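Long-range contacts in pantothenate synthetase (Francisella tularensis subsp. tularensis, PDB 3QTT), which probably condenses pantoate with beta-alanine at the cost of ATP, by way of a pantoyl-adenylate intermediate, to make pantothenate: residues 29-34 / 53-58; 72-77 / 190-195; 107-112 / 131-136. All blocks are in the same frame, centred on the assembly; numbering follows the deposited sequence. Where two conformers were deposited one is given.

Contact 1. Residues 29-34 / 53-58; sequences VPTMGA and VIVSIF. With ANP (phosphoaminophosphonic acid-adenylate ester), chain C; PRO (proline), chain D; BAL (beta-alanine), chain F.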
loop_
_atom_site.group_PDB
_atom_site.type_symbol
_atom_site.label_atom_id
_atom_site.label_comp_id
_atom_site.label_asym_id
_atom_site.label_seq_id
_atom_site.Cartn_x
_atom_site.Cartn_y
_atom_site.Cartn_z
ATOM N N VAL A 29 19.881 2.671 0.967
ATOM C CA VAL A 29 19.983 1.862 -0.230
ATOM C C VAL A 29 19.495 0.424 -0.028
ATOM O O VAL A 29 20.211 -0.390 0.547
ATOM C CB VAL A 29 21.452 1.801 -0.702
ATOM C CG1 VAL A 29 21.515 1.161 -2.049
ATOM C CG2 VAL A 29 21.987 3.162 -0.835
ATOM N N PRO A 30 18.295 0.086 -0.537
ATOM C CA PRO A 30 17.852 -1.330 -0.488
ATOM C C PRO A 30 18.490 -2.251 -1.563
ATOM O O PRO A 30 18.682 -1.809 -2.713
ATOM C CB PRO A 30 16.338 -1.235 -0.685
ATOM C CG PRO A 30 16.156 0.034 -1.505
ATOM C CD PRO A 30 17.238 0.989 -1.034
ATOM N N THR A 31 18.756 -3.512 -1.194
ATOM C CA THR A 31 19.307 -4.521 -2.090
ATOM C C THR A 31 18.892 -5.920 -1.684
ATOM O O THR A 31 18.434 -6.163 -0.573
ATOM C CB THR A 31 20.847 -4.557 -2.022
ATOM O OG1 THR A 31 21.251 -5.067 -0.739
ATOM C CG2 THR A 31 21.439 -3.171 -2.235
HETATM N N MSE A 32 19.073 -6.839 -2.615
HETATM C CA MSE A 32 18.991 -8.278 -2.386
HETATM C C MSE A 32 20.369 -8.907 -2.111
HETATM O O MSE A 32 20.549 -10.120 -2.251
HETATM C CB MSE A 32 18.264 -8.940 -3.527
HETATM C CG MSE A 32 17.059 -8.106 -3.953
HETATM SE SE MSE A 32 15.548 -9.154 -4.608
HETATM C CE MSE A 32 16.484 -10.174 -5.977
ATOM N N GLY A 33 21.383 -8.073 -1.911
ATOM C CA GLY A 33 22.686 -8.584 -1.517
ATOM C C GLY A 33 23.486 -9.101 -2.695
ATOM O O GLY A 33 23.194 -8.749 -3.825
ATOM N N ALA A 34 24.495 -9.932 -2.449
ATOM C CA ALA A 34 25.397 -10.328 -3.523
ATOM C C ALA A 34 25.920 -9.052 -4.179
ATOM O O ALA A 34 25.698 -8.810 -5.361
ATOM C CB ALA A 34 24.682 -11.195 -4.521
ATOM N N VAL A 53 23.925 6.270 6.676
ATOM C CA VAL A 53 23.560 5.413 5.556
ATOM C C VAL A 53 23.087 4.032 6.016
ATOM O O VAL A 53 23.803 3.293 6.727
ATOM C CB VAL A 53 24.689 5.287 4.490
ATOM C CG1 VAL A 53 24.351 4.193 3.509
ATOM C CG2 VAL A 53 24.848 6.565 3.738
ATOM N N ILE A 54 21.853 3.710 5.633
ATOM C CA ILE A 54 21.314 2.396 5.911
ATOM C C ILE A 54 21.273 1.570 4.627
ATOM O O ILE A 54 20.758 2.009 3.597
ATOM C CB ILE A 54 19.907 2.437 6.542
ATOM C CG1 ILE A 54 19.950 3.118 7.918
ATOM C CG2 ILE A 54 19.365 1.010 6.652
ATOM C CD1 ILE A 54 18.614 3.751 8.363
ATOM N N VAL A 55 21.843 0.375 4.689
ATOM C CA VAL A 55 21.665 -0.582 3.623
ATOM C C VAL A 55 20.857 -1.794 4.120
ATOM O O VAL A 55 21.125 -2.350 5.182
ATOM C CB VAL A 55 23.011 -1.043 3.077
ATOM C CG1 VAL A 55 22.813 -1.928 1.851
ATOM C CG2 VAL A 55 23.901 0.162 2.763
ATOM N N SER A 56 19.862 -2.193 3.342
ATOM C CA SER A 56 19.136 -3.413 3.639
ATOM C C SER A 56 19.512 -4.516 2.649
ATOM O O SER A 56 19.799 -4.249 1.468
ATOM C CB SER A 56 17.616 -3.173 3.640
ATOM O OG SER A 56 17.094 -3.050 2.326
ATOM N N ILE A 57 19.543 -5.747 3.151
ATOM C CA ILE A 57 19.695 -6.894 2.289
ATOM C C ILE A 57 18.562 -7.827 2.622
ATOM O O ILE A 57 18.493 -8.353 3.730
ATOM C CB ILE A 57 21.043 -7.612 2.513
ATOM C CG1 ILE A 57 22.190 -6.728 2.046
ATOM C CG2 ILE A 57 21.083 -8.967 1.775
ATOM C CD1 ILE A 57 23.535 -7.138 2.613
ATOM N N PHE A 58 17.646 -7.964 1.666
ATOM C CA PHE A 58 16.535 -8.907 1.725
ATOM C C PHE A 58 16.237 -9.455 0.341
ATOM O O PHE A 58 15.939 -8.687 -0.592
ATOM C CB PHE A 58 15.286 -8.196 2.264
ATOM C CG PHE A 58 14.152 -9.127 2.625
ATOM C CD1 PHE A 58 14.307 -10.088 3.626
ATOM C CD2 PHE A 58 12.923 -9.018 1.999
ATOM C CE1 PHE A 58 13.262 -10.943 3.975
ATOM C CE2 PHE A 58 11.876 -9.873 2.340
ATOM C CZ PHE A 58 12.048 -10.832 3.330
HETATM P PG ANP C . 20.889 -6.863 -9.691
HETATM O O1G ANP C . 21.210 -6.659 -11.111
HETATM O O2G ANP C . 20.174 -5.604 -9.069
HETATM O O3G ANP C . 22.162 -7.150 -8.829
HETATM P PB ANP C . 18.385 -7.077 -9.163
HETATM O O1B ANP C . 18.155 -5.749 -9.989
HETATM O O2B ANP C . 17.160 -7.943 -9.437
HETATM N N3B ANP C . 19.775 -7.994 -9.527
HETATM P PA ANP C . 19.061 -5.627 -6.679
HETATM O O1A ANP C . 20.095 -6.065 -5.766
HETATM O O2A ANP C . 17.844 -5.418 -5.799
HETATM O O3A ANP C . 18.436 -6.791 -7.637
HETATM O "O5'" ANP C . 19.404 -4.167 -7.131
HETATM C "C5'" ANP C . 19.416 -3.239 -6.074
HETATM C "C4'" ANP C . 19.538 -1.796 -6.295
HETATM O "O4'" ANP C . 20.753 -1.608 -6.912
HETATM C "C3'" ANP C . 18.500 -1.323 -7.264
HETATM O "O3'" ANP C . 18.121 0.009 -7.038
HETATM C "C2'" ANP C . 19.131 -1.544 -8.516
HETATM O "O2'" ANP C . 18.617 -0.742 -9.523
HETATM C "C1'" ANP C . 20.516 -1.127 -8.241
HETATM N N9 ANP C . 21.466 -1.627 -9.244
HETATM C C8 ANP C . 21.607 -2.880 -9.654
HETATM N N7 ANP C . 22.525 -2.944 -10.622
HETATM C C5 ANP C . 22.967 -1.697 -10.826
HETATM C C6 ANP C . 23.934 -1.174 -11.686
HETATM N N6 ANP C . 24.644 -2.006 -12.564
HETATM N N1 ANP C . 24.152 0.143 -11.643
HETATM C C2 ANP C . 23.472 0.937 -10.805
HETATM N N3 ANP C . 22.542 0.464 -9.955
HETATM C C4 ANP C . 22.285 -0.846 -9.955
HETATM N N PRO D . 14.078 -2.535 -4.824
HETATM C CA PRO D . 13.963 -3.864 -5.433
HETATM C C PRO D . 13.445 -4.875 -4.425
HETATM O O PRO D . 14.143 -5.808 -4.030
HETATM C CB PRO D . 15.408 -4.206 -5.810
HETATM C CG PRO D . 16.172 -2.949 -5.685
HETATM C CD PRO D . 15.483 -2.140 -4.649
HETATM O OXT PRO D . 12.309 -4.772 -3.970
HETATM N N BAL F . 14.407 -5.432 -10.211
HETATM C CB BAL F . 15.248 -5.988 -9.183
HETATM C CA BAL F . 14.673 -7.062 -8.307
HETATM C C BAL F . 14.493 -8.474 -8.817
HETATM O O BAL F . 14.986 -8.838 -9.918
HETATM O OXT BAL F . 13.839 -9.328 -8.149
HETATM O O HOH W 1 16.347 -4.810 0.678
#
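Thr31 meets Ser56 and Ile57 where two neighbouring parallel strands run out into the ATP site. Its OG1 sits between the backbone N and the carbonyl carbon (chi1 69°), which turns the hydroxyl back toward strand 52-57. From there OG1 donates to Ser56 O at 2.8 Å. The same carbonyl also takes Thr31 N at 3.0 Å, from a position tilted 33° off the carbonyl plane, so one residue grips Ser56 O twice. OG1 also receives a weak bond from Gly33 N and lies 3.4 Å from Ile57 CG1, the two side chains crossing at a slant. Ile57 CG2, anti to its own backbone N, reaches the CA of Gly33 at 3.7 Å. On the other face of the sheet Ser56 OG lies against CA and CB of Pro30. Thr31 O takes its main bond from Phe58 N at 3.0 Å in the carbonyl plane. Beyond the strand end, Met32, a selenomethionine, turns from Phe58 toward the ligands, its chain bent at chi2 and chi3. Met32 CG comes 3.4 Å from O2A of the ATP analogue, SE packs near the bound proline, and CE stands 3.5 Å from beta-alanine OXT. Met32 N adds a weak but straight bond to O1A of the nucleotide. All of this closes a beta-alpha-beta unit of the Rossmann-like sheet: strand 26-31, helix 37-49 and strand 52-57. Val29 and Thr31 face that helix through Leu42 and His39, the probable proton donor, while on its far side strand 52-57 is hydrogen-bonded to strand 91-93.

Contact 2. Residues 72-77 / 190-195; sequences TYPNQL and RNKNLT. With MG (magnesium ion), chain E; ANP (phosphoaminophosphonic acid-adenylate ester), chain C; BAL (beta-alanine), chain F.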
loop_
_atom_site.group_PDB
_atom_site.type_symbol
_atom_site.label_atom_id
_atom_site.label_comp_id
_atom_site.label_asym_id
_atom_site.label_seq_id
_atom_site.Cartn_x
_atom_site.Cartn_y
_atom_site.Cartn_z
ATOM N N THR A 72 17.865 -20.174 -7.083
ATOM C CA THR A 72 19.094 -19.897 -7.845
ATOM C C THR A 72 19.820 -18.615 -7.428
ATOM O O THR A 72 20.993 -18.437 -7.739
ATOM C CB THR A 72 18.772 -19.742 -9.348
ATOM O OG1 THR A 72 19.540 -20.679 -10.103
ATOM C CG2 THR A 72 19.052 -18.296 -9.841
ATOM N N TYR A 73 19.110 -17.724 -6.738
ATOM C CA TYR A 73 19.605 -16.378 -6.465
ATOM C C TYR A 73 20.843 -16.351 -5.581
ATOM O O TYR A 73 20.853 -16.948 -4.495
ATOM C CB TYR A 73 18.516 -15.466 -5.872
ATOM C CG TYR A 73 18.821 -14.015 -6.154
ATOM C CD1 TYR A 73 18.469 -13.443 -7.368
ATOM C CD2 TYR A 73 19.518 -13.241 -5.237
ATOM C CE1 TYR A 73 18.776 -12.161 -7.647
ATOM C CE2 TYR A 73 19.820 -11.941 -5.503
ATOM C CZ TYR A 73 19.447 -11.402 -6.714
ATOM O OH TYR A 73 19.761 -10.097 -7.010
ATOM N N PRO A 74 21.894 -15.642 -6.045
ATOM C CA PRO A 74 23.124 -15.683 -5.266
ATOM C C PRO A 74 22.994 -14.960 -3.952
ATOM O O PRO A 74 22.414 -13.857 -3.892
ATOM C CB PRO A 74 24.193 -15.018 -6.193
ATOM C CG PRO A 74 23.446 -14.281 -7.224
ATOM C CD PRO A 74 22.018 -14.836 -7.280
ATOM N N ASN A 75 23.542 -15.600 -2.917
ATOM C CA ASN A 75 23.779 -14.976 -1.618
ATOM C C ASN A 75 25.200 -15.231 -1.107
ATOM O O ASN A 75 25.644 -16.367 -1.060
ATOM C CB ASN A 75 22.778 -15.502 -0.594
ATOM C CG ASN A 75 22.926 -16.981 -0.349
ATOM O OD1 ASN A 75 23.379 -17.718 -1.226
ATOM N ND2 ASN A 75 22.542 -17.431 0.848
ATOM N N GLN A 76 25.949 -14.182 -0.804
ATOM C CA GLN A 76 27.069 -14.350 0.088
ATOM C C GLN A 76 27.014 -13.275 1.149
ATOM O O GLN A 76 27.627 -12.236 0.995
ATOM C CB GLN A 76 28.275 -14.044 -0.781
ATOM C CG GLN A 76 27.843 -13.638 -2.223
ATOM C CD GLN A 76 28.555 -12.401 -2.779
ATOM O OE1 GLN A 76 28.530 -11.324 -2.179
ATOM N NE2 GLN A 76 29.184 -12.559 -3.945
ATOM N N LEU A 77 26.550 -13.592 2.332
ATOM C CA LEU A 77 26.292 -12.501 3.248
ATOM C C LEU A 77 27.592 -12.079 3.918
ATOM O O LEU A 77 27.840 -10.897 4.140
ATOM C CB LEU A 77 25.216 -12.899 4.263
ATOM C CG LEU A 77 25.066 -12.011 5.503
ATOM C CD1 LEU A 77 24.420 -10.698 5.152
ATOM C CD2 LEU A 77 24.278 -12.716 6.593
ATOM N N ARG A 190 22.983 -11.683 -10.832
ATOM C CA ARG A 190 22.700 -12.938 -11.504
ATOM C C ARG A 190 23.785 -13.256 -12.523
ATOM O O ARG A 190 23.807 -14.330 -13.124
ATOM C CB ARG A 190 21.324 -12.874 -12.159
ATOM C CG ARG A 190 20.145 -12.727 -11.168
ATOM C CD ARG A 190 18.821 -12.696 -11.942
ATOM N NE ARG A 190 17.616 -12.904 -11.148
ATOM C CZ ARG A 190 16.814 -11.919 -10.727
ATOM N NH1 ARG A 190 17.132 -10.656 -11.006
ATOM N NH2 ARG A 190 15.708 -12.190 -10.019
ATOM N N ASN A 191 24.691 -12.313 -12.715
ATOM C CA ASN A 191 25.834 -12.546 -13.583
ATOM C C ASN A 191 26.808 -13.525 -12.961
ATOM O O ASN A 191 27.670 -14.061 -13.653
ATOM C CB ASN A 191 26.536 -11.231 -13.915
ATOM C CG ASN A 191 25.677 -10.323 -14.756
ATOM O OD1 ASN A 191 24.614 -10.721 -15.233
ATOM N ND2 ASN A 191 26.146 -9.111 -14.971
ATOM N N LYS A 192 26.659 -13.754 -11.653
ATOM C CA LYS A 192 27.494 -14.712 -10.930
ATOM C C LYS A 192 27.114 -16.080 -11.361
ATOM O O LYS A 192 27.899 -16.998 -11.282
ATOM C CB LYS A 192 27.309 -14.618 -9.415
ATOM C CG LYS A 192 27.887 -13.345 -8.799
ATOM C CD LYS A 192 27.596 -13.224 -7.305
ATOM C CE LYS A 192 28.033 -11.855 -6.781
ATOM N NZ LYS A 192 27.514 -10.702 -7.594
ATOM N N ASN A 193 25.892 -16.220 -11.831
ATOM C CA ASN A 193 25.384 -17.534 -12.150
ATOM C C ASN A 193 25.736 -17.983 -13.552
ATOM O O ASN A 193 25.432 -19.106 -13.956
ATOM C CB ASN A 193 23.869 -17.598 -11.910
ATOM C CG ASN A 193 23.518 -17.716 -10.425
ATOM O OD1 ASN A 193 24.351 -18.138 -9.609
ATOM N ND2 ASN A 193 22.284 -17.344 -10.072
ATOM N N LEU A 194 26.379 -17.113 -14.305
ATOM C CA LEU A 194 26.666 -17.468 -15.683
ATOM C C LEU A 194 28.068 -18.007 -15.881
ATOM O O LEU A 194 29.047 -17.524 -15.299
ATOM C CB LEU A 194 26.330 -16.335 -16.662
ATOM C CG LEU A 194 26.703 -14.907 -16.298
ATOM C CD1 LEU A 194 28.184 -14.831 -16.335
ATOM C CD2 LEU A 194 26.084 -13.934 -17.284
ATOM N N THR A 195 28.127 -19.053 -16.692
ATOM C CA THR A 195 29.363 -19.728 -17.009
ATOM C C THR A 195 30.208 -18.903 -17.931
ATOM O O THR A 195 29.732 -17.991 -18.598
ATOM C CB THR A 195 29.137 -21.047 -17.741
ATOM O OG1 THR A 195 29.874 -21.016 -18.973
ATOM C CG2 THR A 195 27.652 -21.273 -18.023
HETATM MG MG MG E . 21.077 -8.729 -5.535
HETATM P PG ANP C . 20.889 -6.863 -9.691
HETATM O O1G ANP C . 21.210 -6.659 -11.111
HETATM O O2G ANP C . 20.174 -5.604 -9.069
HETATM O O3G ANP C . 22.162 -7.150 -8.829
HETATM P PB ANP C . 18.385 -7.077 -9.163
HETATM O O1B ANP C . 18.155 -5.749 -9.989
HETATM O O2B ANP C . 17.160 -7.943 -9.437
HETATM N N3B ANP C . 19.775 -7.994 -9.527
HETATM P PA ANP C . 19.061 -5.627 -6.679
HETATM O O1A ANP C . 20.095 -6.065 -5.766
HETATM O O2A ANP C . 17.844 -5.418 -5.799
HETATM O O3A ANP C . 18.436 -6.791 -7.637
HETATM O "O5'" ANP C . 19.404 -4.167 -7.131
HETATM C "C5'" ANP C . 19.416 -3.239 -6.074
HETATM C "C4'" ANP C . 19.538 -1.796 -6.295
HETATM O "O4'" ANP C . 20.753 -1.608 -6.912
HETATM C "C3'" ANP C . 18.500 -1.323 -7.264
HETATM O "O3'" ANP C . 18.121 0.009 -7.038
HETATM C "C2'" ANP C . 19.131 -1.544 -8.516
HETATM O "O2'" ANP C . 18.617 -0.742 -9.523
HETATM C "C1'" ANP C . 20.516 -1.127 -8.241
HETATM N N9 ANP C . 21.466 -1.627 -9.244
HETATM C C8 ANP C . 21.607 -2.880 -9.654
HETATM N N7 ANP C . 22.525 -2.944 -10.622
HETATM C C5 ANP C . 22.967 -1.697 -10.826
HETATM C C6 ANP C . 23.934 -1.174 -11.686
HETATM N N6 ANP C . 24.644 -2.006 -12.564
HETATM N N1 ANP C . 24.152 0.143 -11.643
HETATM C C2 ANP C . 23.472 0.937 -10.805
HETATM N N3 ANP C . 22.542 0.464 -9.955
HETATM C C4 ANP C . 22.285 -0.846 -9.955
HETATM N N BAL F . 14.407 -5.432 -10.211
HETATM C CB BAL F . 15.248 -5.988 -9.183
HETATM C CA BAL F . 14.673 -7.062 -8.307
HETATM C C BAL F . 14.493 -8.474 -8.817
HETATM O O BAL F . 14.986 -8.838 -9.918
HETATM O OXT BAL F . 13.839 -9.328 -8.149
#
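Arg190 lies flat across the edge of the Tyr73 ring and carries its charge on to the bound beta-alanine and the ATP analogue. Starting from CB, the side chain sets out with CG beside the backbone N (chi1 -64°) and then stays extended as far as NE. CG already touches Tyr73 CE1, and CD leads onward past the ring. NE runs alongside, 3.8 Å from Tyr73 CE1 and near the plane of the ring. CZ follows at 3.7 Å from the same CE1, which stands over the centre of one guanidinium face; the two planes are 84° apart, so a ring edge points into the flat group. At the tip NH1 gives beta-alanine O a straight bond of 3.0 Å and ANP O2B a weak one, while NH2 adds a weak bond to the same beta-alanine oxygen and a salt bridge to Asp69. With beta-alanine O at its edge and Asp69 at NH2, the guanidinium is probably well fixed in rotation. At its own far end Tyr73 OH binds the magnesium ion at 2.4 Å, and Pro74 CD covers part of one ring face. Farther out, Asn193 ND2 donates to Thr72 O at 2.9 Å from above the carbonyl plane, and Pro74 CB rests on Lys192 CD at 4.0 Å. Two loops distant in sequence thus close over the phosphates, as in the nucleotidyltransferase fold; Arg190 belongs to the predicted ATP-binding Leu187-Arg190 run, which probably corresponds to the KMSKS-like signature of that superfamily.

Contact 3. Residues 107-112 / 131-136; sequences LRIEPK and MLTVVL. With PRO (proline), chain D.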
loop_
_atom_site.group_PDB
_atom_site.type_symbol
_atom_site.label_atom_id
_atom_site.label_comp_id
_atom_site.label_asym_id
_atom_site.label_seq_id
_atom_site.Cartn_x
_atom_site.Cartn_y
_atom_site.Cartn_z
ATOM N N LEU A 107 -1.669 -8.399 2.168
ATOM C CA LEU A 107 -2.003 -7.067 1.718
ATOM C C LEU A 107 -0.902 -6.653 0.755
ATOM O O LEU A 107 0.276 -6.664 1.104
ATOM C CB LEU A 107 -2.117 -6.098 2.897
ATOM C CG LEU A 107 -3.262 -6.268 3.920
ATOM C CD1 LEU A 107 -3.176 -5.235 5.049
ATOM C CD2 LEU A 107 -4.691 -6.292 3.300
ATOM N N ARG A 108 -1.283 -6.330 -0.474
ATOM C CA ARG A 108 -0.306 -6.150 -1.528
ATOM C C ARG A 108 -0.645 -4.907 -2.289
ATOM O O ARG A 108 -1.821 -4.551 -2.403
ATOM C CB ARG A 108 -0.349 -7.316 -2.497
ATOM C CG ARG A 108 -0.570 -8.638 -1.838
ATOM C CD ARG A 108 -0.895 -9.656 -2.874
ATOM N NE ARG A 108 -1.063 -10.971 -2.275
ATOM C CZ ARG A 108 -0.792 -12.118 -2.894
ATOM N NH1 ARG A 108 -0.311 -12.111 -4.140
ATOM N NH2 ARG A 108 -0.990 -13.274 -2.259
ATOM N N ILE A 109 0.399 -4.254 -2.797
ATOM C CA ILE A 109 0.257 -3.172 -3.739
ATOM C C ILE A 109 0.059 -3.779 -5.104
ATOM O O ILE A 109 0.885 -4.544 -5.572
ATOM C CB ILE A 109 1.522 -2.339 -3.751
ATOM C CG1 ILE A 109 1.759 -1.769 -2.360
ATOM C CG2 ILE A 109 1.457 -1.234 -4.824
ATOM C CD1 ILE A 109 0.965 -0.519 -2.081
ATOM N N GLU A 110 -1.050 -3.450 -5.745
ATOM C CA GLU A 110 -1.273 -3.914 -7.099
ATOM C C GLU A 110 -1.311 -2.702 -8.019
ATOM O O GLU A 110 -2.216 -1.874 -7.903
ATOM C CB GLU A 110 -2.568 -4.721 -7.179
ATOM C CG GLU A 110 -2.633 -5.881 -6.178
ATOM C CD GLU A 110 -1.889 -7.132 -6.622
ATOM O OE1 GLU A 110 -1.033 -7.046 -7.529
ATOM O OE2 GLU A 110 -2.161 -8.214 -6.059
ATOM N N PRO A 111 -0.292 -2.558 -8.891
ATOM C CA PRO A 111 -0.238 -1.456 -9.858
ATOM C C PRO A 111 -1.222 -1.630 -10.997
ATOM O O PRO A 111 -1.199 -2.689 -11.614
ATOM C CB PRO A 111 1.188 -1.551 -10.425
ATOM C CG PRO A 111 1.760 -2.817 -9.951
ATOM C CD PRO A 111 0.723 -3.581 -9.189
ATOM N N LYS A 112 -2.017 -0.612 -11.311
ATOM C CA LYS A 112 -2.690 -0.569 -12.594
ATOM C C LYS A 112 -2.278 0.721 -13.277
ATOM O O LYS A 112 -2.818 1.779 -12.972
ATOM C CB LYS A 112 -4.198 -0.533 -12.369
ATOM C CG LYS A 112 -4.707 -1.558 -11.372
ATOM C CD LYS A 112 -4.709 -2.968 -11.952
ATOM C CE LYS A 112 -5.637 -3.880 -11.162
ATOM N NZ LYS A 112 -5.803 -5.178 -11.847
HETATM N N MSE A 131 7.542 -6.260 -5.442
HETATM C CA MSE A 131 8.575 -5.282 -5.212
HETATM C C MSE A 131 7.964 -4.044 -4.599
HETATM O O MSE A 131 8.561 -3.427 -3.712
HETATM C CB MSE A 131 9.346 -4.999 -6.506
HETATM C CG MSE A 131 10.331 -3.867 -6.397
HETATM SE SE MSE A 131 9.454 -2.130 -6.666
HETATM C CE MSE A 131 8.821 -2.359 -8.490
ATOM N N LEU A 132 6.777 -3.682 -5.065
ATOM C CA LEU A 132 6.105 -2.508 -4.527
ATOM C C LEU A 132 5.657 -2.746 -3.087
ATOM O O LEU A 132 5.727 -1.853 -2.249
ATOM C CB LEU A 132 4.934 -2.086 -5.394
ATOM C CG LEU A 132 5.388 -1.391 -6.680
ATOM C CD1 LEU A 132 4.194 -1.035 -7.543
ATOM C CD2 LEU A 132 6.182 -0.144 -6.374
ATOM N N THR A 133 5.220 -3.965 -2.797
ATOM C CA THR A 133 4.826 -4.276 -1.448
ATOM C C THR A 133 6.049 -4.215 -0.510
ATOM O O THR A 133 6.006 -3.566 0.545
ATOM C CB THR A 133 4.058 -5.615 -1.358
ATOM O OG1 THR A 133 2.774 -5.466 -1.965
ATOM C CG2 THR A 133 3.796 -5.964 0.069
ATOM N N VAL A 134 7.150 -4.860 -0.885
ATOM C CA VAL A 134 8.285 -4.846 0.009
ATOM C C VAL A 134 8.882 -3.430 0.151
ATOM O O VAL A 134 9.279 -3.029 1.251
ATOM C CB VAL A 134 9.354 -5.903 -0.365
ATOM C CG1 VAL A 134 10.305 -5.379 -1.392
ATOM C CG2 VAL A 134 10.136 -6.329 0.880
ATOM N N VAL A 135 8.923 -2.670 -0.946
ATOM C CA VAL A 135 9.586 -1.369 -0.920
ATOM C C VAL A 135 8.786 -0.423 -0.075
ATOM O O VAL A 135 9.338 0.420 0.604
ATOM C CB VAL A 135 9.853 -0.755 -2.335
ATOM C CG1 VAL A 135 10.203 0.710 -2.223
ATOM C CG2 VAL A 135 10.977 -1.499 -3.048
ATOM N N LEU A 136 7.472 -0.568 -0.100
ATOM C CA LEU A 136 6.641 0.197 0.814
ATOM C C LEU A 136 6.996 -0.159 2.240
ATOM O O LEU A 136 7.268 0.726 3.043
ATOM C CB LEU A 136 5.166 -0.085 0.587
ATOM C CG LEU A 136 4.217 0.713 1.485
ATOM C CD1 LEU A 136 4.481 2.237 1.371
ATOM C CD2 LEU A 136 2.814 0.380 1.093
HETATM N N PRO D . 14.078 -2.535 -4.824
HETATM C CA PRO D . 13.963 -3.864 -5.433
HETATM C C PRO D . 13.445 -4.875 -4.425
HETATM O O PRO D . 14.143 -5.808 -4.030
HETATM C CB PRO D . 15.408 -4.206 -5.810
HETATM C CG PRO D . 16.172 -2.949 -5.685
HETATM C CD PRO D . 15.483 -2.140 -4.649
HETATM O OXT PRO D . 12.309 -4.772 -3.970
#
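Ile109 fits against Leu132, Thr133 and Leu136 where a strand crosses the face of helix 127-142, a strand-on-helix packing at the dimer interface. In the first shell, Ile109 CG2, anti to the backbone N, meets Leu132 CB at 3.6 Å, with the two side chains crossing at about a right angle. The longer branch bends so that CD1 reaches Leu136 CD2 at 3.8 Å. Pro111 extends the apolar patch toward the C-terminal end of the strand, where its CG lies 3.9 Å from Leu132 CD1. Beside this patch, Thr133 slides past Ile109 in the opposite direction, its methyl CG2 lying 3.7 Å from Leu107 O. One shell out, Ser129, a turn earlier on the helix, holds the strand again: its OG is bonded to Ile109 O. Leu159 of helix 154-166 backs Leu132 from within the same chain. The next layer belongs to the second subunit. Residues 107-111 pair in an antiparallel ladder with a strand of that chain, so that the sheet runs on across the interface; in one of its two modelled conformers Glu110 makes a salt bridge with Lys112 of the second subunit, and Leu136 packs on Phe167 of the second subunit. The helix has another side as well, where Met131 CG and Val134 CG1 each come within 3.3 Å of OXT of the bound proline. Within the two segments the polar tie is the hydroxyl of Thr133: OG1 donates to Ser129 O one turn back and accepts from Ile109 N at 2.8 Å, the N-H pointing at it with an angle of 164°.

Overall arrangement
Contacts 1 and 2 lie about 16 Å apart by their centres and touch directly: Met32 CE packs on Tyr73 CZ at 3.3 Å, and Ala34 O lies 3.4 Å from Lys192 NZ. Both reach the ATP analogue and beta-alanine, contact 1 from the C-terminal ends of strands 26-31 and 52-57 and contact 2 from the loops that close over the phosphates. Contact 3 stands about 18 Å from contact 1, centre to centre, and meets it through Phe58 CD2 and Val134 CG2 at 4.0 Å; these two share the bound proline, which helix 127-142 flanks. Contacts 2 and 3 do not touch, their nearest atoms being about 10 Å apart, and contact 3 alone continues into the second subunit.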